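Long-range contact in putative NADPH-dependent oxidoreductase (Desulfitobacterium hafniense DCB-2, PDB 3DB2), which probably catalyses an NAD(P)-dependent oxidation or reduction, as a two-domain member of the GFO/IDH/MocA oxidoreductase family whose substrate is not established: residues C[99-110]-C[324-335]. Sequence-based numbering, arbitrary orientation. Where two conformers were deposited one is given.
Sequences ISVSLDHAQRID and AEASLRNLAVVL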
loop_
_atom_site.group_PDB
_atom_site.type_symbol
_atom_site.label_atom_id
_atom_site.label_comp_id
_atom_site.label_asym_id
_atom_site.label_seq_id
_atom_site.Cartn_x
_atom_site.Cartn_y
_atom_site.Cartn_z
ATOM N N ILE C 99 -1.718 -12.035 21.783
ATOM C CA ILE C 99 -1.526 -12.358 23.195
ATOM C C ILE C 99 -2.818 -12.123 23.952
ATOM O O ILE C 99 -3.210 -12.933 24.805
ATOM C CB ILE C 99 -0.365 -11.545 23.763
ATOM C CG1 ILE C 99 -0.203 -11.754 25.269
ATOM C CG2 ILE C 99 -0.478 -10.058 23.496
ATOM C CD1 ILE C 99 1.174 -11.323 25.751
ATOM N N SER C 100 -3.522 -11.048 23.622
ATOM C CA SER C 100 -4.831 -10.705 24.134
ATOM C C SER C 100 -5.417 -9.585 23.283
ATOM O O SER C 100 -4.721 -9.122 22.387
ATOM C CB SER C 100 -4.714 -10.223 25.586
ATOM O OG SER C 100 -3.944 -9.050 25.722
ATOM N N VAL C 101 -6.628 -9.130 23.541
ATOM C CA VAL C 101 -7.090 -7.911 22.866
ATOM C C VAL C 101 -7.052 -6.707 23.787
ATOM O O VAL C 101 -7.194 -5.555 23.331
ATOM C CB VAL C 101 -8.472 -8.131 22.236
ATOM C CG1 VAL C 101 -8.243 -8.956 20.975
ATOM C CG2 VAL C 101 -9.468 -8.822 23.150
ATOM N N SER C 102 -6.836 -6.870 25.102
ATOM C CA SER C 102 -6.712 -5.646 25.898
ATOM C C SER C 102 -5.314 -5.506 26.492
ATOM O O SER C 102 -4.581 -6.455 26.778
ATOM C CB SER C 102 -7.755 -5.608 27.004
ATOM O OG SER C 102 -7.215 -6.142 28.203
ATOM N N LEU C 103 -4.885 -4.261 26.701
ATOM C CA LEU C 103 -3.549 -4.043 27.255
ATOM C C LEU C 103 -3.408 -4.660 28.649
ATOM O O LEU C 103 -2.377 -5.229 28.990
ATOM C CB LEU C 103 -3.274 -2.539 27.283
ATOM C CG LEU C 103 -1.874 -2.110 27.721
ATOM C CD1 LEU C 103 -0.796 -2.635 26.784
ATOM C CD2 LEU C 103 -1.755 -0.595 27.806
ATOM N N ASP C 104 -4.452 -4.509 29.449
ATOM C CA ASP C 104 -4.473 -4.974 30.829
ATOM C C ASP C 104 -4.075 -6.446 30.904
ATOM O O ASP C 104 -3.192 -6.870 31.632
ATOM C CB ASP C 104 -5.866 -4.800 31.440
ATOM C CG ASP C 104 -5.872 -5.231 32.903
ATOM O OD1 ASP C 104 -4.975 -4.770 33.639
ATOM O OD2 ASP C 104 -6.761 -6.017 33.290
ATOM N N HIS C 105 -4.735 -7.253 30.105
ATOM C CA HIS C 105 -4.556 -8.682 29.960
ATOM C C HIS C 105 -3.153 -8.977 29.453
ATOM O O HIS C 105 -2.504 -9.909 29.938
ATOM C CB HIS C 105 -5.632 -9.229 29.045
ATOM C CG HIS C 105 -6.989 -9.373 29.648
ATOM N ND1 HIS C 105 -7.990 -10.095 29.025
ATOM C CD2 HIS C 105 -7.513 -8.927 30.809
ATOM C CE1 HIS C 105 -9.078 -10.067 29.785
ATOM N NE2 HIS C 105 -8.822 -9.359 30.874
ATOM N N ALA C 106 -2.683 -8.183 28.480
ATOM C CA ALA C 106 -1.331 -8.453 27.967
ATOM C C ALA C 106 -0.356 -8.249 29.111
ATOM O O ALA C 106 0.613 -8.981 29.259
ATOM C CB ALA C 106 -0.979 -7.536 26.801
ATOM N N GLN C 107 -0.611 -7.193 29.903
ATOM C CA GLN C 107 0.278 -6.896 31.037
ATOM C C GLN C 107 0.199 -7.998 32.087
ATOM O O GLN C 107 1.176 -8.375 32.724
ATOM C CB GLN C 107 -0.105 -5.543 31.646
ATOM C CG GLN C 107 0.338 -4.381 30.783
ATOM C CD GLN C 107 -0.140 -3.034 31.285
ATOM O OE1 GLN C 107 -1.203 -2.891 31.895
ATOM N NE2 GLN C 107 0.680 -2.022 30.997
ATOM N N ARG C 108 -0.988 -8.556 32.303
ATOM C CA ARG C 108 -1.096 -9.635 33.280
ATOM C C ARG C 108 -0.252 -10.813 32.826
ATOM O O ARG C 108 0.337 -11.478 33.655
ATOM C CB ARG C 108 -2.560 -10.040 33.453
ATOM C CG ARG C 108 -3.272 -9.163 34.488
ATOM C CD ARG C 108 -4.783 -9.278 34.368
ATOM N NE ARG C 108 -5.243 -10.649 34.592
ATOM C CZ ARG C 108 -6.476 -11.077 34.376
ATOM N NH1 ARG C 108 -7.386 -10.218 33.930
ATOM N NH2 ARG C 108 -6.802 -12.344 34.604
ATOM N N ILE C 109 -0.194 -11.056 31.520
ATOM C CA ILE C 109 0.480 -12.231 31.000
ATOM C C ILE C 109 1.982 -12.035 31.084
ATOM O O ILE C 109 2.768 -12.899 31.463
ATOM C CB ILE C 109 0.004 -12.509 29.566
ATOM C CG1 ILE C 109 -1.471 -12.896 29.485
ATOM C CG2 ILE C 109 0.899 -13.536 28.915
ATOM C CD1 ILE C 109 -2.041 -12.752 28.087
ATOM N N ASP C 110 2.465 -10.845 30.742
ATOM C CA ASP C 110 3.899 -10.572 30.912
ATOM C C ASP C 110 4.295 -10.762 32.376
ATOM O O ASP C 110 5.311 -11.367 32.702
ATOM C CB ASP C 110 4.175 -9.170 30.392
ATOM C CG ASP C 110 5.636 -8.790 30.253
ATOM O OD1 ASP C 110 6.496 -9.669 30.047
ATOM O OD2 ASP C 110 5.927 -7.573 30.362
ATOM N N ALA C 324 6.320 -12.341 25.696
ATOM C CA ALA C 324 5.192 -11.537 26.147
ATOM C C ALA C 324 5.382 -10.073 25.760
ATOM O O ALA C 324 4.414 -9.443 25.354
ATOM C CB ALA C 324 4.996 -11.639 27.659
ATOM N N GLU C 325 6.609 -9.582 25.860
ATOM C CA GLU C 325 6.879 -8.180 25.538
ATOM C C GLU C 325 6.669 -7.899 24.050
ATOM O O GLU C 325 5.977 -6.958 23.657
ATOM C CB GLU C 325 8.310 -7.855 25.912
ATOM C CG GLU C 325 8.617 -6.460 26.386
ATOM C CD GLU C 325 10.075 -6.445 26.858
ATOM O OE1 GLU C 325 10.979 -6.474 25.993
ATOM O OE2 GLU C 325 10.261 -6.424 28.095
ATOM N N ALA C 326 7.287 -8.725 23.233
ATOM C CA ALA C 326 7.224 -8.664 21.787
ATOM C C ALA C 326 5.766 -8.797 21.348
ATOM O O ALA C 326 5.293 -8.030 20.516
ATOM C CB ALA C 326 8.123 -9.705 21.169
ATOM N N SER C 327 5.058 -9.759 21.920
ATOM C CA SER C 327 3.645 -9.939 21.547
ATOM C C SER C 327 2.831 -8.710 21.904
ATOM O O SER C 327 1.967 -8.269 21.135
ATOM C CB SER C 327 3.049 -11.170 22.238
ATOM O OG SER C 327 3.828 -12.312 21.952
ATOM N N LEU C 328 3.130 -8.172 23.090
ATOM C CA LEU C 328 2.466 -6.969 23.590
ATOM C C LEU C 328 2.743 -5.845 22.590
ATOM O O LEU C 328 1.845 -5.050 22.342
ATOM C CB LEU C 328 2.928 -6.640 25.002
ATOM C CG LEU C 328 2.205 -5.530 25.766
ATOM C CD1 LEU C 328 2.318 -5.759 27.262
ATOM C CD2 LEU C 328 2.727 -4.154 25.421
ATOM N N ARG C 329 3.944 -5.766 22.022
ATOM C CA ARG C 329 4.228 -4.693 21.085
ATOM C C ARG C 329 3.349 -4.819 19.843
ATOM O O ARG C 329 2.957 -3.812 19.268
ATOM C CB ARG C 329 5.685 -4.676 20.646
ATOM C CG ARG C 329 6.592 -3.713 21.385
ATOM C CD ARG C 329 7.804 -3.345 20.548
ATOM N NE ARG C 329 8.155 -1.933 20.602
ATOM C CZ ARG C 329 7.730 -0.967 19.804
ATOM N NH1 ARG C 329 6.876 -1.211 18.817
ATOM N NH2 ARG C 329 8.172 0.270 20.012
ATOM N N ASN C 330 3.052 -6.055 19.455
ATOM C CA ASN C 330 2.158 -6.252 18.297
ATOM C C ASN C 330 0.756 -5.772 18.610
ATOM O O ASN C 330 0.067 -5.095 17.825
ATOM C CB ASN C 330 2.154 -7.728 17.871
ATOM C CG ASN C 330 3.468 -8.196 17.283
ATOM O OD1 ASN C 330 4.249 -7.348 16.851
ATOM N ND2 ASN C 330 3.655 -9.512 17.269
ATOM N N LEU C 331 0.229 -6.098 19.791
ATOM C CA LEU C 331 -1.088 -5.629 20.187
ATOM C C LEU C 331 -1.163 -4.101 20.271
ATOM O O LEU C 331 -2.153 -3.480 19.920
ATOM C CB LEU C 331 -1.454 -6.147 21.574
ATOM C CG LEU C 331 -2.767 -5.637 22.215
ATOM C CD1 LEU C 331 -3.932 -6.007 21.299
ATOM C CD2 LEU C 331 -2.890 -6.195 23.631
ATOM N N ALA C 332 -0.083 -3.516 20.788
ATOM C CA ALA C 332 0.032 -2.069 20.945
ATOM C C ALA C 332 -0.110 -1.343 19.609
ATOM O O ALA C 332 -0.676 -0.257 19.539
ATOM C CB ALA C 332 1.371 -1.740 21.586
ATOM N N VAL C 333 0.386 -1.927 18.525
ATOM C CA VAL C 333 0.153 -1.338 17.203
ATOM C C VAL C 333 -1.341 -1.274 16.902
ATOM O O VAL C 333 -1.873 -0.271 16.423
ATOM C CB VAL C 333 0.928 -2.106 16.125
ATOM C CG1 VAL C 333 0.698 -1.630 14.710
ATOM C CG2 VAL C 333 2.437 -1.984 16.412
ATOM N N VAL C 334 -2.052 -2.381 17.186
ATOM C CA VAL C 334 -3.484 -2.434 16.941
ATOM C C VAL C 334 -4.174 -1.391 17.820
ATOM O O VAL C 334 -5.045 -0.675 17.320
ATOM C CB VAL C 334 -4.060 -3.846 17.170
ATOM C CG1 VAL C 334 -5.583 -3.839 17.005
ATOM C CG2 VAL C 334 -3.472 -4.867 16.198
ATOM N N LEU C 335 -3.791 -1.289 19.092
ATOM C CA LEU C 335 -4.503 -0.352 19.970
ATOM C C LEU C 335 -4.205 1.096 19.548
ATOM O O LEU C 335 -5.081 1.961 19.613
ATOM C CB LEU C 335 -4.157 -0.616 21.426
ATOM C CG LEU C 335 -4.477 -2.013 21.969
ATOM C CD1 LEU C 335 -3.909 -2.192 23.375
ATOM C CD2 LEU C 335 -5.979 -2.297 21.962
HETATM O O HOH W 1 0.152 -10.547 19.985
#
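Helices 103-110 and 324-335 run nearly antiparallel (172°), their axes 9.5 Å apart at closest approach, and the loop 99-102 lies against the second helix as well. Leu331 illustrates how a branched apolar side chain can fill the bend between a loop and the helix that follows it. With CG anti to the backbone N (chi1 174°), the side chain reaches the loop and closes its fork over Ser100 O with both methyls, CD1 at 3.4 Å; CD2 also reaches Ser102 O and Ala106 CB. Ser102 O is already gripped by two donors, Ala106 N and the hydroxyl of Ser100, the latter tilted 24° from the carbonyl plane; Ser100 O, by contrast, is buried with no hydrogen-bonding partner. Replacing Leu331 with an alanine is likely to strip both methyls from Ser100 O, opening a gap beside this partnerless carbonyl, and to leave the Ala106 methyl less covered. The loop and helix 103-116 link strand 92-96 to strand 120-123 of the parallel Rossmann sheet, and helix 324-343, over 200 residues later, packs against this link. Elsewhere on its surface the same helix touches helix 183-194 through Asn330, Val333 and Val334. Farther along the interface, Leu328 lays CD1 against Ala106 CB at 3.8 Å and turns CD2 to Leu103 CD1, the two leucines crossing at a slant. One turn beyond Leu331, Leu335 sets CD1 4.0 Å from Leu103 CB and CD2 near Val101 O. Close to strand 120-123, Ile99 CB abuts Ser327 CB at 3.8 Å, and a water joins Ile99 N to Ser327 O; the Ser327 hydroxyl bonds instead to Gly323 O. The backbones draw closest at Asp110 and Ala324, their CA atoms 5.0 Å apart, where the small methyl of Ala324 fits against the aspartate's CB and OD1.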